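Local coordinates for putative transcriptional regulator TRANSCRIPTION REGULATOR protein (Rhizobium meliloti, PDB 5NLA), which activates transcription as an AraC-like regulator that binds the second messenger c-di-GMP to control extracellular polysaccharide production, probably through sequence-specific DNA binding, at residues T282-Y285 against Q286-P290. Sequence-based numbering, arbitrary orientation.
Sequences TRLY and QLFEP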
loop_
_atom_site.group_PDB
_atom_site.type_symbol
_atom_site.label_atom_id
_atom_site.label_comp_id
_atom_site.label_asym_id
_atom_site.label_seq_id
_atom_site.Cartn_x
_atom_site.Cartn_y
_atom_site.Cartn_z
ATOM N N THR A 282 -14.487 6.336 -19.866
ATOM C CA THR A 282 -15.266 5.833 -18.726
ATOM C C THR A 282 -14.427 5.111 -17.688
ATOM O O THR A 282 -14.689 5.219 -16.488
ATOM C CB THR A 282 -16.347 4.822 -19.160
ATOM O OG1 THR A 282 -15.717 3.648 -19.690
ATOM C CG2 THR A 282 -17.312 5.428 -20.191
ATOM N N ARG A 283 -13.448 4.336 -18.137
ATOM C CA ARG A 283 -12.547 3.666 -17.199
ATOM C C ARG A 283 -11.694 4.666 -16.419
ATOM O O ARG A 283 -11.398 4.442 -15.248
ATOM C CB ARG A 283 -11.608 2.703 -17.917
ATOM C CG ARG A 283 -11.058 1.601 -17.013
ATOM C CD ARG A 283 -11.941 0.374 -17.114
ATOM N NE ARG A 283 -12.015 -0.361 -15.857
ATOM C CZ ARG A 283 -12.888 -1.337 -15.618
ATOM N NH1 ARG A 283 -13.782 -1.721 -16.541
ATOM N NH2 ARG A 283 -12.863 -1.945 -14.446
ATOM N N LEU A 284 -11.267 5.744 -17.075
ATOM C CA LEU A 284 -10.473 6.775 -16.398
ATOM C C LEU A 284 -11.301 7.449 -15.304
ATOM O O LEU A 284 -10.874 7.542 -14.148
ATOM C CB LEU A 284 -9.939 7.813 -17.385
ATOM C CG LEU A 284 -8.980 8.841 -16.781
ATOM C CD1 LEU A 284 -7.798 8.143 -16.113
ATOM C CD2 LEU A 284 -8.495 9.844 -17.827
ATOM N N TYR A 285 -12.503 7.864 -15.680
ATOM C CA TYR A 285 -13.489 8.391 -14.748
ATOM C C TYR A 285 -13.732 7.460 -13.534
ATOM O O TYR A 285 -13.834 7.939 -12.406
ATOM C CB TYR A 285 -14.789 8.648 -15.511
ATOM C CG TYR A 285 -15.891 9.302 -14.720
ATOM C CD1 TYR A 285 -16.698 8.548 -13.860
ATOM C CD2 TYR A 285 -16.161 10.669 -14.861
ATOM C CE1 TYR A 285 -17.723 9.143 -13.149
ATOM C CE2 TYR A 285 -17.191 11.272 -14.159
ATOM C CZ TYR A 285 -17.967 10.502 -13.304
ATOM O OH TYR A 285 -18.992 11.076 -12.599
ATOM N N GLN A 286 -13.840 6.151 -13.769
ATOM C CA GLN A 286 -14.001 5.180 -12.677
ATOM C C GLN A 286 -12.846 5.182 -11.704
ATOM O O GLN A 286 -13.066 5.232 -10.489
ATOM C CB GLN A 286 -14.152 3.757 -13.193
ATOM C CG GLN A 286 -15.531 3.440 -13.694
ATOM C CD GLN A 286 -15.621 2.020 -14.161
ATOM O OE1 GLN A 286 -15.734 1.761 -15.354
ATOM N NE2 GLN A 286 -15.543 1.085 -13.225
ATOM N N LEU A 287 -11.627 5.108 -12.233
ATOM C CA LEU A 287 -10.436 5.089 -11.384
ATOM C C LEU A 287 -10.341 6.328 -10.513
ATOM O O LEU A 287 -9.890 6.227 -9.368
ATOM C CB LEU A 287 -9.159 4.937 -12.208
ATOM C CG LEU A 287 -9.006 3.574 -12.890
ATOM C CD1 LEU A 287 -7.941 3.590 -13.973
ATOM C CD2 LEU A 287 -8.708 2.481 -11.875
ATOM N N PHE A 288 -10.797 7.473 -11.034
ATOM C CA PHE A 288 -10.661 8.752 -10.348
ATOM C C PHE A 288 -11.923 9.272 -9.651
ATOM O O PHE A 288 -11.905 10.385 -9.121
ATOM C CB PHE A 288 -10.077 9.786 -11.322
ATOM C CG PHE A 288 -8.623 9.565 -11.612
ATOM C CD1 PHE A 288 -8.220 8.609 -12.534
ATOM C CD2 PHE A 288 -7.648 10.271 -10.917
ATOM C CE1 PHE A 288 -6.876 8.378 -12.780
ATOM C CE2 PHE A 288 -6.299 10.044 -11.152
ATOM C CZ PHE A 288 -5.912 9.097 -12.087
ATOM N N GLU A 289 -12.992 8.474 -9.601
ATOM C CA GLU A 289 -14.242 8.885 -8.923
ATOM C C GLU A 289 -14.124 8.928 -7.380
ATOM O O GLU A 289 -14.792 9.735 -6.738
ATOM C CB GLU A 289 -15.441 8.024 -9.391
ATOM C CG GLU A 289 -16.807 8.319 -8.757
ATOM C CD GLU A 289 -17.330 9.733 -9.009
ATOM O OE1 GLU A 289 -16.699 10.719 -8.561
ATOM O OE2 GLU A 289 -18.405 9.869 -9.642
ATOM N N PRO A 290 -13.291 8.062 -6.778
ATOM C CA PRO A 290 -12.960 8.220 -5.361
ATOM C C PRO A 290 -12.298 9.543 -4.961
ATOM O O PRO A 290 -12.558 10.032 -3.864
ATOM C CB PRO A 290 -11.999 7.063 -5.113
ATOM C CG PRO A 290 -12.524 5.990 -6.002
ATOM C CD PRO A 290 -12.922 6.717 -7.258
#
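Leu284 and Phe288, one turn apart on helix 281-288, meet through a single methyl branch: Leu284 CD1 lies 3.5 Å from Phe288 CE1, with the leucine slanting across the line of the phenylalanine side chain. With CG of Phe288 anti to its carbonyl carbon (chi1 -73°), the ring leans back along the helix, and Leu284 O sits at its edge, in plane, 3.3 Å from Phe288 CD1. The same carbonyl accepts the backbone bond from Phe288 N. This greasy face belongs to the AraC-family helix-turn-helix region, where Leu284 packs on Ile273 and Cys274 of helix 270-275, Phe288 turns edge-to-face against Tyr297, and Leu287 rests on Val251 and Met252. On the exposed flank, Tyr285 and Glu289 run side by side in the same direction, the ring and carboxylate planes 72° apart and Tyr285 OH 3.2 Å from Glu289 OE2. Further round, the extended chain of Gln286 passes beside the turn before it, bringing its CG within 3.4 Å of Thr282 O, which also accepts the bond from Gln286 N. Its OE1 lies over one face of the Arg283 guanidinium, near the rim and a loose 4.2 Å from Arg283 NH1.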